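Local coordinates for RidA family protein (Mycobacterium tuberculosis, PDB 3I7T) that is of unknown function but, as a homotrimeric member of the YjgF/YER057c/UK114 (RidA) family, may act on small reactive metabolites, at residues Val31-Ser37 / Ala48-Ile52; Thr45-Leu49 / Val85-Phe90; Val66-Tyr72 / Val112-Ala118. All coordinates share one frame. Residues are numbered along the deposited sequence.

Contact 1 (Val31-Ser37 / Ala48-Ile52); sequences VAGTTGS and ALRRI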
# COMPACT_ATOMS: atom_id res chain seq x y z
N VAL A 31 2.51 10.00 -3.39
CA VAL A 31 3.23 9.87 -4.63
C VAL A 31 2.91 8.51 -5.27
O VAL A 31 2.86 7.46 -4.59
CB VAL A 31 4.76 10.06 -4.40
CG1 VAL A 31 5.55 10.07 -5.73
CG2 VAL A 31 5.01 11.36 -3.64
N ALA A 32 2.65 8.55 -6.58
CA ALA A 32 2.37 7.36 -7.38
C ALA A 32 3.51 6.34 -7.32
O ALA A 32 4.65 6.70 -7.04
CB ALA A 32 2.13 7.77 -8.86
N GLY A 33 3.19 5.08 -7.62
CA GLY A 33 4.24 4.09 -7.87
C GLY A 33 5.16 4.67 -8.92
O GLY A 33 4.71 5.15 -9.98
N THR A 34 6.46 4.66 -8.64
CA THR A 34 7.42 5.26 -9.54
C THR A 34 8.49 4.28 -9.97
O THR A 34 9.12 3.65 -9.13
CB THR A 34 8.13 6.41 -8.84
OG1 THR A 34 7.15 7.32 -8.34
CG2 THR A 34 9.06 7.13 -9.83
N THR A 35 8.73 4.18 -11.27
CA THR A 35 9.83 3.36 -11.75
C THR A 35 10.97 4.25 -12.24
O THR A 35 10.85 5.49 -12.30
CB THR A 35 9.40 2.42 -12.88
OG1 THR A 35 8.90 3.20 -13.96
CG2 THR A 35 8.32 1.46 -12.40
N GLY A 36 12.08 3.62 -12.60
CA GLY A 36 13.26 4.39 -12.96
C GLY A 36 13.89 3.93 -14.25
O GLY A 36 13.78 2.77 -14.63
N SER A 37 14.55 4.87 -14.93
CA SER A 37 15.40 4.54 -16.06
C SER A 37 16.71 3.96 -15.55
O SER A 37 17.03 4.05 -14.36
CB SER A 37 15.66 5.79 -16.92
OG SER A 37 14.45 6.49 -17.20
N ALA A 48 14.30 6.15 -9.67
CA ALA A 48 12.94 6.17 -9.13
C ALA A 48 12.86 7.15 -7.97
O ALA A 48 11.88 7.87 -7.82
CB ALA A 48 12.48 4.77 -8.70
N LEU A 49 13.91 7.18 -7.16
CA LEU A 49 13.92 8.07 -5.99
C LEU A 49 14.11 9.51 -6.40
O LEU A 49 13.58 10.41 -5.75
CB LEU A 49 14.99 7.65 -4.99
CG LEU A 49 14.72 6.33 -4.25
CD1 LEU A 49 15.90 5.90 -3.35
CD2 LEU A 49 13.44 6.43 -3.45
N ARG A 50 14.87 9.74 -7.47
CA ARG A 50 15.02 11.09 -8.01
C ARG A 50 13.67 11.63 -8.48
O ARG A 50 13.35 12.79 -8.23
CB ARG A 50 16.03 11.14 -9.15
CG ARG A 50 16.45 12.58 -9.49
CD ARG A 50 16.80 12.75 -10.95
N ARG A 51 12.88 10.80 -9.16
CA ARG A 51 11.58 11.21 -9.64
C ARG A 51 10.59 11.45 -8.50
O ARG A 51 9.77 12.37 -8.54
CB ARG A 51 11.03 10.18 -10.63
CG ARG A 51 11.86 10.06 -11.91
CD ARG A 51 11.56 8.75 -12.66
NE ARG A 51 12.55 8.59 -13.73
CZ ARG A 51 12.46 9.17 -14.93
NH1 ARG A 51 11.41 9.92 -15.23
NH2 ARG A 51 13.41 8.99 -15.83
N ILE A 52 10.65 10.61 -7.47
CA ILE A 52 9.86 10.87 -6.26
C ILE A 52 10.17 12.25 -5.67
O ILE A 52 9.26 13.01 -5.34
CB ILE A 52 10.06 9.76 -5.24
CG1 ILE A 52 9.38 8.50 -5.79
CG2 ILE A 52 9.48 10.14 -3.87
CD1 ILE A 52 9.67 7.24 -5.05

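Contact 2 (Thr45-Leu49 / Val85-Phe90); sequences TRDAL and VHAQAF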
# COMPACT_ATOMS: atom_id res chain seq x y z
N THR A 45 16.66 2.11 -9.08
CA THR A 45 16.25 2.61 -7.76
C THR A 45 16.63 4.08 -7.56
O THR A 45 15.82 4.87 -7.10
CB THR A 45 16.87 1.76 -6.63
OG1 THR A 45 16.59 0.38 -6.90
CG2 THR A 45 16.24 2.12 -5.31
N ARG A 46 17.85 4.45 -7.92
CA ARG A 46 18.27 5.84 -7.76
C ARG A 46 17.36 6.75 -8.58
O ARG A 46 16.93 7.80 -8.10
CB ARG A 46 19.73 6.03 -8.17
CG ARG A 46 20.73 5.42 -7.17
CD ARG A 46 22.18 5.87 -7.45
NE ARG A 46 22.55 5.63 -8.85
CZ ARG A 46 23.20 4.56 -9.29
NH1 ARG A 46 23.59 3.61 -8.44
NH2 ARG A 46 23.48 4.45 -10.58
N ASP A 47 17.07 6.34 -9.80
CA ASP A 47 16.26 7.16 -10.70
C ASP A 47 14.81 7.25 -10.23
O ASP A 47 14.16 8.29 -10.36
CB ASP A 47 16.34 6.62 -12.13
CG ASP A 47 15.91 7.64 -13.17
OD1 ASP A 47 16.48 8.76 -13.18
OD2 ASP A 47 14.98 7.34 -13.95
N ALA A 48 14.30 6.15 -9.67
CA ALA A 48 12.94 6.17 -9.13
C ALA A 48 12.86 7.15 -7.97
O ALA A 48 11.88 7.87 -7.82
CB ALA A 48 12.48 4.77 -8.70
N LEU A 49 13.91 7.18 -7.16
CA LEU A 49 13.92 8.07 -5.99
C LEU A 49 14.11 9.51 -6.40
O LEU A 49 13.58 10.41 -5.75
CB LEU A 49 14.99 7.65 -4.99
CG LEU A 49 14.72 6.33 -4.25
CD1 LEU A 49 15.90 5.90 -3.35
CD2 LEU A 49 13.44 6.43 -3.45
N VAL A 85 20.75 2.06 -1.94
CA VAL A 85 20.28 3.31 -2.51
C VAL A 85 19.21 3.99 -1.62
O VAL A 85 19.21 5.21 -1.46
CB VAL A 85 19.74 3.09 -3.95
CG1 VAL A 85 19.16 4.37 -4.50
CG2 VAL A 85 20.82 2.53 -4.86
N HIS A 86 18.30 3.19 -1.07
CA HIS A 86 17.25 3.71 -0.19
C HIS A 86 17.92 4.30 1.05
O HIS A 86 17.50 5.35 1.57
CB HIS A 86 16.29 2.56 0.18
CG HIS A 86 15.07 3.00 0.94
ND1 HIS A 86 15.06 3.17 2.31
CD2 HIS A 86 13.81 3.28 0.52
CE1 HIS A 86 13.85 3.55 2.70
NE2 HIS A 86 13.08 3.63 1.63
N ALA A 87 18.98 3.63 1.51
CA ALA A 87 19.72 4.02 2.70
C ALA A 87 20.48 5.32 2.48
O ALA A 87 20.50 6.19 3.35
CB ALA A 87 20.67 2.92 3.13
N GLN A 88 21.10 5.46 1.31
CA GLN A 88 21.79 6.70 0.96
C GLN A 88 20.79 7.86 0.89
O GLN A 88 21.12 8.99 1.25
CB GLN A 88 22.60 6.54 -0.34
CG GLN A 88 23.87 7.43 -0.43
CD GLN A 88 25.12 6.85 0.27
OE1 GLN A 88 25.01 6.14 1.28
NE2 GLN A 88 26.30 7.17 -0.25
N ALA A 89 19.56 7.58 0.46
CA ALA A 89 18.52 8.60 0.41
C ALA A 89 17.89 8.85 1.80
O ALA A 89 17.58 10.00 2.15
CB ALA A 89 17.45 8.24 -0.63
N PHE A 90 17.71 7.80 2.59
CA PHE A 90 16.89 7.92 3.80
C PHE A 90 17.55 7.51 5.12
O PHE A 90 16.85 7.25 6.10
CB PHE A 90 15.60 7.12 3.65
CG PHE A 90 14.65 7.67 2.62
CD1 PHE A 90 13.93 8.84 2.86
CD2 PHE A 90 14.43 6.98 1.43
CE1 PHE A 90 13.02 9.33 1.93
CE2 PHE A 90 13.53 7.45 0.50
CZ PHE A 90 12.81 8.64 0.75

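Contact 3 (Val66-Tyr72 / Val112-Ala118); sequences VVRTRIY and VEIEADA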
# COMPACT_ATOMS: atom_id res chain seq x y z
N VAL A 66 8.88 12.45 3.95
CA VAL A 66 8.43 11.10 3.65
C VAL A 66 8.32 10.23 4.92
O VAL A 66 9.29 10.12 5.69
CB VAL A 66 9.36 10.45 2.59
CG1 VAL A 66 9.07 8.94 2.45
CG2 VAL A 66 9.24 11.19 1.26
N VAL A 67 7.15 9.65 5.17
CA VAL A 67 6.95 8.84 6.37
C VAL A 67 6.89 7.36 6.00
O VAL A 67 7.11 6.49 6.85
CB VAL A 67 5.66 9.22 7.15
CG1 VAL A 67 5.76 10.65 7.74
CG2 VAL A 67 4.41 9.07 6.26
N ARG A 68 6.56 7.09 4.74
CA ARG A 68 6.50 5.71 4.25
C ARG A 68 6.96 5.57 2.81
O ARG A 68 6.59 6.37 1.94
CB ARG A 68 5.07 5.13 4.37
CG ARG A 68 4.98 3.71 3.78
CD ARG A 68 3.55 3.14 3.63
NE ARG A 68 2.78 3.05 4.87
CZ ARG A 68 2.83 2.02 5.73
NH1 ARG A 68 3.66 1.00 5.53
NH2 ARG A 68 2.07 2.02 6.81
N THR A 69 7.77 4.54 2.55
CA THR A 69 8.01 4.08 1.18
C THR A 69 7.53 2.64 1.06
O THR A 69 7.38 1.93 2.06
CB THR A 69 9.49 4.16 0.77
OG1 THR A 69 10.28 3.42 1.71
CG2 THR A 69 9.99 5.60 0.72
N ARG A 70 7.28 2.20 -0.17
CA ARG A 70 6.91 0.81 -0.42
C ARG A 70 7.60 0.46 -1.70
O ARG A 70 7.50 1.20 -2.68
CB ARG A 70 5.39 0.67 -0.56
CG ARG A 70 4.93 -0.77 -0.79
CD ARG A 70 3.38 -0.89 -0.73
NE ARG A 70 2.88 -0.68 0.63
CZ ARG A 70 2.27 0.42 1.05
NH1 ARG A 70 1.87 0.51 2.31
NH2 ARG A 70 2.04 1.43 0.22
N ILE A 71 8.33 -0.66 -1.67
CA ILE A 71 9.20 -1.06 -2.76
C ILE A 71 8.78 -2.41 -3.34
O ILE A 71 8.75 -3.41 -2.62
CB ILE A 71 10.67 -1.16 -2.28
CG1 ILE A 71 11.11 0.16 -1.63
CG2 ILE A 71 11.61 -1.57 -3.43
CD1 ILE A 71 12.44 0.07 -0.95
N TYR A 72 8.44 -2.43 -4.62
CA TYR A 72 8.21 -3.66 -5.36
C TYR A 72 9.41 -3.98 -6.22
O TYR A 72 9.85 -3.14 -7.01
CB TYR A 72 6.99 -3.51 -6.28
CG TYR A 72 5.77 -2.96 -5.59
CD1 TYR A 72 4.94 -3.79 -4.85
CD2 TYR A 72 5.43 -1.62 -5.68
CE1 TYR A 72 3.81 -3.31 -4.21
CE2 TYR A 72 4.30 -1.12 -5.04
CZ TYR A 72 3.50 -1.98 -4.30
OH TYR A 72 2.36 -1.50 -3.66
N VAL A 112 12.13 -2.45 -10.47
CA VAL A 112 11.80 -1.89 -9.16
C VAL A 112 10.78 -0.77 -9.34
O VAL A 112 10.84 -0.00 -10.29
CB VAL A 112 13.06 -1.40 -8.38
CG1 VAL A 112 13.84 -0.37 -9.17
CG2 VAL A 112 12.66 -0.82 -7.03
N GLU A 113 9.79 -0.72 -8.45
CA GLU A 113 8.87 0.40 -8.40
C GLU A 113 8.72 0.87 -6.95
O GLU A 113 8.66 0.05 -6.04
CB GLU A 113 7.51 -0.00 -8.97
CG GLU A 113 6.45 1.12 -8.93
CD GLU A 113 5.31 0.84 -9.89
OE1 GLU A 113 5.50 0.03 -10.82
OE2 GLU A 113 4.21 1.40 -9.71
N ILE A 114 8.69 2.18 -6.74
CA ILE A 114 8.61 2.73 -5.39
C ILE A 114 7.46 3.71 -5.23
O ILE A 114 7.27 4.61 -6.05
CB ILE A 114 9.95 3.42 -5.03
CG1 ILE A 114 11.10 2.43 -5.29
CG2 ILE A 114 9.92 3.97 -3.58
CD1 ILE A 114 12.49 2.96 -5.00
N GLU A 115 6.67 3.53 -4.17
CA GLU A 115 5.68 4.51 -3.75
C GLU A 115 6.18 5.30 -2.55
O GLU A 115 7.07 4.84 -1.82
CB GLU A 115 4.40 3.79 -3.32
CG GLU A 115 3.76 2.99 -4.41
CD GLU A 115 2.59 2.17 -3.87
OE1 GLU A 115 2.44 2.11 -2.63
OE2 GLU A 115 1.82 1.61 -4.67
N ALA A 116 5.57 6.45 -2.29
CA ALA A 116 5.91 7.18 -1.09
C ALA A 116 4.70 7.94 -0.54
O ALA A 116 3.84 8.41 -1.31
CB ALA A 116 7.06 8.14 -1.36
N ASP A 117 4.62 8.03 0.79
CA ASP A 117 3.68 8.90 1.47
C ASP A 117 4.48 9.88 2.28
O ASP A 117 5.48 9.52 2.91
CB ASP A 117 2.75 8.12 2.40
CG ASP A 117 1.88 7.14 1.65
OD1 ASP A 117 1.11 7.58 0.78
OD2 ASP A 117 1.98 5.92 1.92
N ALA A 118 4.05 11.14 2.26
CA ALA A 118 4.74 12.18 2.99
C ALA A 118 3.74 12.97 3.82
O ALA A 118 2.55 13.02 3.50
CB ALA A 118 5.50 13.10 2.04
O HOH W 1 0.83 4.85 4.63
O HOH W 2 0.64 3.96 0.90

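Contact 1 (Val31-Ser37 / Ala48-Ile52)
Thr34 lays its side chain over the turn of helix formed by Ala48, Arg51 and Ile52. Its CG2 methyl sits 3.5 Å from Ala48 O and 3.7 Å from Arg51 CB. Its OG1 lies 3.6 Å from Ile52 CG1, so the hydroxyl meets carbon on the helix side. Its polar needs are met elsewhere. Thr34 OG1 donates to Ala32 O at 2.9 Å within its own strand and is also bonded to Arg21. The chi1 near -54° allows this split: hydroxyl back to the strand, methyl onto the helix.

Further back on the strand, Val31 CG1 packs against Ile52 CG1 at 4.1 Å. Ile52 and Leu49 of the helix also rest on Ile114 of the neighbouring strand. At the other end the two backbones come closest, with the CA atoms of Gly36 and Ala48 4.2 Å apart. Gly36 CA is 3.9 Å from Ala48 N. A CB on Gly36 would clash with that nitrogen, so the close approach depends on the missing side chain.

Arg51 extends past the end of the strand, beside Thr35, Gly36 and Ser37. Its CD is 3.4 Å from Thr35 O, and its NH2 is 3.0 Å from Ser37 OG. Its strongest partner is Asp47, one turn earlier, which forms a salt bridge to Arg51 NE and also accepts from Ser37 N.

The axes of strand 31-35 and helix 48-52 approach to 7.4 Å, with 138° between their N-to-C directions, and side-chain packing is the main link. Helix 41-58 follows strand 28-35, runs back roughly antiparallel to it and packs on one face of the sheet, as in the alpha/beta fold of the YjgF family.

Contact 2 (Thr45-Leu49 / Val85-Phe90)
Val85 opens the contact and meets three residues of the 45-49 helix. Its CG1 is 3.3 Å from Arg46 CG, 3.8 Å from Thr45 CG2 and 3.8 Å from Leu49 CD1. Here the helices are nearest, with the CA atoms of Arg46 and Val85 6.2 Å apart. Arg46 takes part through the carbon part of its side chain.

His86 offers mainly backbone: its CA is 4.1 Å from Leu49 CD1. Its CA-to-CB bond points sideways, and the imidazole is used elsewhere. His86 NE2 bonds to Thr69 on the sheet, and ND1 to Val17 of the third subunit.

Ala89, one turn after Val85, puts its CB 3.9 Å from Leu49 CD1. Phe90 closes the group. Its CE2 lies 4.1 Å from Leu49 CD2, which approaches the ring at its edge. Leu49 is therefore a knob in a hole made by Val85, His86, Ala89 and Phe90.

The two helical segments run in roughly the same direction. They cross at -35°, with axes 10.0 Å apart at closest approach. They lie side by side on one face of the sheet, where Thr45 and Leu49 touch Ile114 and Phe90 touches Val66 and Thr69. The contact buries 262 Å² in all. Its chemistry is apolar, built from methyl groups, the Arg46 methylene, the His86 CA and one aromatic edge, so the helices are held together by close packing and shape rather than by directed polar bonds.

Contact 3 (Val66-Tyr72 / Val112-Ala118)
Strands 66-72 and 112-118 are antiparallel neighbours in the central sheet, and a classic beta bulge interrupts their pairing. At the bulge, Val67 N and Arg68 N both donate to Asp117 O, at 2.8 and 3.2 Å. Regular pairing follows from Arg68-Asp117 to Tyr72-Glu113.

On the helix-covered face, Val66, Thr69, Ile71, Ile114, Ala116 and Ala118 form an almost wholly apolar layer. Ile71 and Ile114 share the mt rotamer, and their CG1 atoms meet at 4.3 Å. Thr69 takes chi1 p, and its OG1 bonds to His86 on helix 79-90.

The other face carries Arg68, Arg70, Tyr72, Glu113, Glu115 and Asp117. Arg68 and Arg70 both begin t, t, m, so each chain extends before it bends at chi3. Arg70 NH2 forms a salt bridge with Glu115 OE1 at 3.0 Å. Glu115 is m at chi1 and t at chi2, which brings its carboxylate nearer the partner strand. Its OE2 also receives a weak hydrogen bond from Tyr72 OH at 3.3 Å.

These charges also build the trimer. Arg70 and Arg68 form salt bridges to Glu115 and Asp117 of the third subunit, while Glu115 and Asp117 receive the equivalent arginines of the second subunit. Ser98 of the second subunit bonds to Glu115 OE2.

Within the chain, Arg68 and Asp117 are linked through water. One water accepts from Arg68 NE at 2.7 Å and donates to Asp117 OD2 at 3.1 Å. A second accepts from Arg70 NH2 at 3.0 Å and donates to that same Asp117 OD2 at 2.6 Å.

In the fold
From the N terminus, contact 1 comes first. It closes the short connection between strand 28-35 and helix 41-58, and it is complete before contact 3 begins. Contact 2 starts on the same helix, sharing Ala48 and Leu49 with contact 1, and reaches forward to helix 79-90. Strand 66-73 lies between those helices, so contact 3 opens inside the span of contact 2 and closes beyond it, at strand 112-119. Contacts 2 and 3 therefore cross. Strand 112-119 lies next to strand 28-35, so the last strand joins contact 3 to contact 1. Together they tie two helices to the sheet, whose other face meets neighbouring subunits.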